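Side-chain contacts in ribonucleoside-diphosphate reductase subunit beta (Bacillus halodurans C-125, PDB 2RCC), which probably forms the di-iron small subunit of a class I ribonucleotide reductase, which makes deoxyribonucleotides for DNA synthesis: residues F78-G83 and R266-D271; D94-A99 and A110-L115. All coordinates share one frame; numbering follows the deposited sequence.

Interaction 1 of 2, residues F78-G83 and R266-D271; sequences FKKIIG and RYIIGD
The carbonyl oxygen of Lys80, a residue whose CB packs 4.2 Å from CG2 of Ile268, accepts a hydrogen bond from NE1 of Trp146 on helix 136-147, an indole that also touches the Ile268 side chain and so borders the contact on both helices. Beyond its CB, Lys80 turns away from Ile268, and its NZ bonds to a tetraethylene glycol, probably from the crystallisation liquor. Between the segments themselves the contact is aliphatic. Ile81 holds CG1 opposite its carbonyl carbon (chi1 -62°), which sends the longer branch toward the other segment: CG1 lies 3.8 Å from Ile268 CG2, and the two side chains cross obliquely. In this ferritin-like helical bundle the contact joins the middle of helix 72-87 to the C-terminal end of helix 244-268. Gly270 leaves the helical path there with positive phi (56°), just past Ile269. The Ile269 chain runs nearly perpendicular to that of Ile81 and meets it methyl to methyl, with the two CD1 atoms 4.0 Å apart. Phe196 of helix 191-202 packs against both Ile81 and Ile269, continuing the apolar layer.

Interaction 2 of 2, residues D94-A99 and A110-L115; sequences DYSMRA and ALMSVL
Met97 and Met112, both present as selenomethionine, run past each other in opposite directions, each chain folded at its second and third torsions. In Met97 the CG stands opposite the carbonyl carbon (chi1 -64°), and the bends that follow bring the selenium toward helix 106-133, 3.9 Å from CE of Met112. The same selenium also approaches the backbone of its partner, with Met97 SE 3.8 Å from Met112 O and the Met97 methyl CE 4.1 Å from that oxygen. Met112 reaches the other way: its CE touches both the Met97 selenium and the Ser96 hydroxyl, meeting them in directions roughly at right angles to each other, with Met112 CE only 3.4 Å from Ser96 OG. The two chains thus overlap alongside one another, each with its end group on the other helix's side chains or backbone. The short helix 95-100 starts at Asp94, its N-cap residue, whose OD1 accepts from Met97 N at 3.2 Å and 152°. The donor stands above the carboxylate plane, 53° out of it. The cap closes the first turn of the helix, which carries Ser96 and Met97. Two consecutive helices, joined by a short loop and running roughly antiparallel, pack here in the ferritin-like fold, near the dimer interface: Met97 packs on Glu101 of the second subunit, and Ser113 OG hydrogen-bonds to Ser116 OG of that subunit. Leu103 and Phe227 also touch Met112. Ser96 approaches Glu186 and Met97 approaches Glu119, both probable iron ligands, to about 6 and 7 Å between side chains. No hydrogen bond joins the two segments; the contact is consistent with van der Waals packing of a polarisable selenium and methyl groups, with two oxygens among the touching atoms that make no hydrogen bond across it.

Four different helices take part, and the two contacts lie on opposite sides of the chain's centre, about 17 Å apart at their nearest atoms. Interaction 1 is the more peripheral and only partly buried, joining helices far apart in sequence with branched aliphatic chains beside an exposed lysine. Interaction 2 is buried, nested within the loop that interaction 1 closes, and pairs near neighbours in sequence through unbranched methionine chains (here selenomethionine) next to a hydroxyl. Helix 106-133 connects the two regions: it supplies one side of interaction 2, while further along it receives Ile82 of helix 72-87. The second subunit reaches interaction 2 but does not touch the segments of interaction 1.

Interaction 1 of 2, residues F78-G83 and R266-D271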
loop_
_atom_site.group_PDB
_atom_site.type_symbol
_atom_site.label_atom_id
_atom_site.label_comp_id
_atom_site.label_asym_id
_atom_site.label_seq_id
_atom_site.Cartn_x
_atom_site.Cartn_y
_atom_site.Cartn_z
ATOM N N PHE A 78 -21.531 -22.243 -0.954
ATOM C CA PHE A 78 -21.240 -20.921 -0.418
ATOM C C PHE A 78 -20.161 -21.004 0.655
ATOM O O PHE A 78 -19.212 -20.241 0.623
ATOM C CB PHE A 78 -22.523 -20.322 0.193
ATOM C CG PHE A 78 -22.444 -18.845 0.520
ATOM C CD1 PHE A 78 -21.678 -18.365 1.593
ATOM C CD2 PHE A 78 -23.215 -17.928 -0.185
ATOM C CE1 PHE A 78 -21.651 -17.022 1.886
ATOM C CE2 PHE A 78 -23.169 -16.571 0.129
ATOM C CZ PHE A 78 -22.383 -16.143 1.172
ATOM N N LYS A 79 -20.340 -21.893 1.633
ATOM C CA LYS A 79 -19.357 -22.076 2.729
ATOM C C LYS A 79 -18.001 -22.451 2.216
ATOM O O LYS A 79 -16.983 -21.891 2.674
ATOM C CB LYS A 79 -19.857 -23.120 3.751
ATOM C CG LYS A 79 -20.971 -22.569 4.644
ATOM C CD LYS A 79 -21.892 -23.618 5.266
ATOM C CE LYS A 79 -21.190 -24.582 6.181
ATOM N NZ LYS A 79 -22.211 -25.464 6.825
ATOM N N LYS A 80 -17.987 -23.385 1.259
ATOM C CA LYS A 80 -16.742 -23.852 0.651
ATOM C C LYS A 80 -16.023 -22.744 -0.097
ATOM O O LYS A 80 -14.822 -22.570 0.088
ATOM C CB LYS A 80 -16.969 -25.028 -0.289
ATOM C CG LYS A 80 -17.257 -26.319 0.393
ATOM C CD LYS A 80 -17.797 -27.343 -0.565
ATOM C CE LYS A 80 -18.232 -28.612 0.166
ATOM N NZ LYS A 80 -17.112 -29.405 0.729
ATOM N N ILE A 81 -16.759 -21.965 -0.879
ATOM C CA ILE A 81 -16.166 -20.895 -1.681
ATOM C C ILE A 81 -15.725 -19.693 -0.814
ATOM O O ILE A 81 -14.560 -19.263 -0.905
ATOM C CB ILE A 81 -17.091 -20.464 -2.841
ATOM C CG1 ILE A 81 -17.331 -21.630 -3.819
ATOM C CG2 ILE A 81 -16.464 -19.325 -3.635
ATOM C CD1 ILE A 81 -18.567 -21.390 -4.701
ATOM N N ILE A 82 -16.618 -19.170 0.020
ATOM C CA ILE A 82 -16.257 -18.043 0.893
ATOM C C ILE A 82 -15.147 -18.473 1.875
ATOM O O ILE A 82 -14.212 -17.709 2.080
ATOM C CB ILE A 82 -17.497 -17.376 1.606
ATOM C CG1 ILE A 82 -17.198 -15.913 1.885
ATOM C CG2 ILE A 82 -17.991 -18.163 2.873
ATOM C CD1 ILE A 82 -17.237 -15.058 0.563
ATOM N N GLY A 83 -15.245 -19.707 2.405
ATOM C CA GLY A 83 -14.241 -20.305 3.289
ATOM C C GLY A 83 -12.853 -20.368 2.648
ATOM O O GLY A 83 -11.867 -19.992 3.276
ATOM N N ARG A 266 -15.627 -27.607 -11.458
ATOM C CA ARG A 266 -16.246 -28.937 -11.460
ATOM C C ARG A 266 -16.271 -29.602 -10.068
ATOM O O ARG A 266 -17.213 -30.302 -9.704
ATOM C CB ARG A 266 -15.536 -29.862 -12.439
ATOM C CG ARG A 266 -15.927 -29.670 -13.886
ATOM C CD ARG A 266 -15.180 -30.684 -14.782
ATOM N NE ARG A 266 -13.964 -30.125 -15.370
ATOM C CZ ARG A 266 -13.772 -29.818 -16.660
ATOM N NH1 ARG A 266 -14.676 -30.067 -17.618
ATOM N NH2 ARG A 266 -12.610 -29.287 -17.020
ATOM N N TYR A 267 -15.198 -29.398 -9.324
ATOM C CA TYR A 267 -15.019 -29.964 -7.995
ATOM C C TYR A 267 -16.005 -29.422 -6.968
ATOM O O TYR A 267 -16.562 -30.172 -6.182
ATOM C CB TYR A 267 -13.590 -29.627 -7.570
ATOM C CG TYR A 267 -13.094 -30.147 -6.250
ATOM C CD1 TYR A 267 -13.171 -31.494 -5.954
ATOM C CD2 TYR A 267 -12.409 -29.311 -5.361
ATOM C CE1 TYR A 267 -12.669 -31.998 -4.773
ATOM C CE2 TYR A 267 -11.886 -29.804 -4.183
ATOM C CZ TYR A 267 -12.036 -31.159 -3.890
ATOM O OH TYR A 267 -11.535 -31.695 -2.728
ATOM N N ILE A 268 -16.216 -28.119 -6.986
ATOM C CA ILE A 268 -17.062 -27.447 -5.979
ATOM C C ILE A 268 -18.516 -27.202 -6.359
ATOM O O ILE A 268 -19.386 -27.281 -5.495
ATOM C CB ILE A 268 -16.431 -26.082 -5.573
ATOM C CG1 ILE A 268 -15.031 -26.299 -5.041
ATOM C CG2 ILE A 268 -17.260 -25.353 -4.485
ATOM C CD1 ILE A 268 -14.517 -25.085 -4.273
ATOM N N ILE A 269 -18.768 -26.863 -7.623
ATOM C CA ILE A 269 -20.104 -26.526 -8.096
ATOM C C ILE A 269 -20.631 -27.589 -9.038
ATOM O O ILE A 269 -21.671 -28.150 -8.771
ATOM C CB ILE A 269 -20.144 -25.106 -8.758
ATOM C CG1 ILE A 269 -19.889 -24.014 -7.719
ATOM C CG2 ILE A 269 -21.523 -24.845 -9.404
ATOM C CD1 ILE A 269 -19.452 -22.712 -8.333
ATOM N N GLY A 270 -19.933 -27.868 -10.136
ATOM C CA GLY A 270 -20.403 -28.876 -11.097
ATOM C C GLY A 270 -21.804 -28.577 -11.622
ATOM O O GLY A 270 -22.116 -27.436 -11.955
ATOM N N ASP A 271 -22.656 -29.593 -11.613
ATOM C CA ASP A 271 -24.043 -29.490 -12.080
ATOM C C ASP A 271 -25.037 -29.456 -10.899
ATOM O O ASP A 271 -26.183 -29.811 -11.057
ATOM C CB ASP A 271 -24.350 -30.662 -13.050
ATOM C CG ASP A 271 -24.284 -32.047 -12.386
ATOM O OD1 ASP A 271 -23.837 -32.165 -11.226
ATOM O OD2 ASP A 271 -24.658 -33.037 -13.046
#

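Interaction 2 of 2, residues D94-A99 and A110-L115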
loop_
_atom_site.group_PDB
_atom_site.type_symbol
_atom_site.label_atom_id
_atom_site.label_comp_id
_atom_site.label_asym_id
_atom_site.label_seq_id
_atom_site.Cartn_x
_atom_site.Cartn_y
_atom_site.Cartn_z
ATOM N N ASP A 94 3.523 -14.219 -0.793
ATOM C CA ASP A 94 3.424 -12.964 -1.548
ATOM C C ASP A 94 4.635 -12.692 -2.491
ATOM O O ASP A 94 5.485 -11.797 -2.272
ATOM C CB ASP A 94 3.111 -11.794 -0.607
ATOM C CG ASP A 94 2.408 -10.639 -1.321
ATOM O OD1 ASP A 94 2.472 -10.574 -2.580
ATOM O OD2 ASP A 94 1.782 -9.799 -0.616
ATOM N N TYR A 95 4.676 -13.487 -3.558
ATOM C CA TYR A 95 5.699 -13.347 -4.589
ATOM C C TYR A 95 5.524 -12.050 -5.369
ATOM O O TYR A 95 6.507 -11.460 -5.814
ATOM C CB TYR A 95 5.660 -14.518 -5.545
ATOM C CG TYR A 95 6.092 -15.829 -4.948
ATOM C CD1 TYR A 95 7.445 -16.106 -4.723
ATOM C CD2 TYR A 95 5.155 -16.831 -4.665
ATOM C CE1 TYR A 95 7.843 -17.330 -4.200
ATOM C CE2 TYR A 95 5.545 -18.053 -4.157
ATOM C CZ TYR A 95 6.884 -18.301 -3.925
ATOM O OH TYR A 95 7.208 -19.528 -3.410
ATOM N N SER A 96 4.285 -11.595 -5.542
ATOM C CA SER A 96 4.043 -10.325 -6.293
ATOM C C SER A 96 4.779 -9.154 -5.656
ATOM O O SER A 96 5.390 -8.342 -6.347
ATOM C CB SER A 96 2.547 -10.007 -6.374
ATOM O OG SER A 96 2.293 -8.897 -7.236
HETATM N N MSE A 97 4.741 -9.090 -4.330
HETATM C CA MSE A 97 5.389 -8.001 -3.591
HETATM C C MSE A 97 6.895 -8.144 -3.545
HETATM O O MSE A 97 7.581 -7.114 -3.543
HETATM C CB MSE A 97 4.758 -7.802 -2.210
HETATM C CG MSE A 97 3.284 -7.361 -2.243
HETATM SE SE MSE A 97 2.818 -5.829 -3.374
HETATM C CE MSE A 97 4.075 -4.578 -2.484
ATOM N N ARG A 98 7.431 -9.374 -3.535
ATOM C CA ARG A 98 8.885 -9.579 -3.654
ATOM C C ARG A 98 9.350 -9.104 -5.052
ATOM O O ARG A 98 10.421 -8.522 -5.170
ATOM C CB ARG A 98 9.309 -11.028 -3.420
ATOM N N ALA A 99 8.529 -9.331 -6.093
ATOM C CA ALA A 99 8.862 -8.888 -7.460
ATOM C C ALA A 99 8.751 -7.366 -7.552
ATOM O O ALA A 99 9.519 -6.692 -8.266
ATOM C CB ALA A 99 7.915 -9.552 -8.486
ATOM N N ALA A 110 4.381 2.815 -5.810
ATOM C CA ALA A 110 3.271 3.335 -5.003
ATOM C C ALA A 110 1.949 2.599 -5.306
ATOM O O ALA A 110 1.149 2.263 -4.394
ATOM C CB ALA A 110 3.107 4.835 -5.230
ATOM N N LEU A 111 1.697 2.361 -6.575
ATOM C CA LEU A 111 0.465 1.651 -6.963
ATOM C C LEU A 111 0.470 0.215 -6.419
ATOM O O LEU A 111 -0.561 -0.303 -6.039
ATOM C CB LEU A 111 0.237 1.742 -8.475
ATOM C CG LEU A 111 -0.134 3.092 -9.098
ATOM C CD1 LEU A 111 0.036 3.010 -10.639
ATOM C CD2 LEU A 111 -1.557 3.498 -8.639
HETATM N N MSE A 112 1.633 -0.400 -6.333
HETATM C CA MSE A 112 1.735 -1.742 -5.714
HETATM C C MSE A 112 1.389 -1.684 -4.229
HETATM O O MSE A 112 0.760 -2.598 -3.719
HETATM C CB MSE A 112 3.097 -2.378 -5.955
HETATM C CG MSE A 112 3.417 -2.737 -7.386
HETATM SE SE MSE A 112 2.111 -3.869 -8.257
HETATM C CE MSE A 112 2.284 -5.513 -7.189
ATOM N N SER A 113 1.740 -0.583 -3.555
ATOM C CA SER A 113 1.343 -0.372 -2.170
ATOM C C SER A 113 -0.194 -0.281 -2.051
ATOM O O SER A 113 -0.783 -0.901 -1.173
ATOM C CB SER A 113 2.040 0.865 -1.572
ATOM O OG SER A 113 1.551 1.172 -0.300
ATOM N N VAL A 114 -0.824 0.489 -2.934
ATOM C CA VAL A 114 -2.275 0.619 -2.960
ATOM C C VAL A 114 -2.883 -0.774 -3.238
ATOM O O VAL A 114 -3.788 -1.165 -2.536
ATOM C CB VAL A 114 -2.765 1.661 -4.012
ATOM C CG1 VAL A 114 -4.305 1.677 -4.084
ATOM C CG2 VAL A 114 -2.160 3.045 -3.765
ATOM N N LEU A 115 -2.308 -1.566 -4.143
ATOM C CA LEU A 115 -2.830 -2.925 -4.438
ATOM C C LEU A 115 -2.773 -3.838 -3.222
ATOM O O LEU A 115 -3.701 -4.610 -2.953
ATOM C CB LEU A 115 -2.067 -3.673 -5.589
ATOM C CG LEU A 115 -2.668 -3.579 -6.976
ATOM C CD1 LEU A 115 -2.682 -2.143 -7.460
ATOM C CD2 LEU A 115 -1.995 -4.479 -8.004
#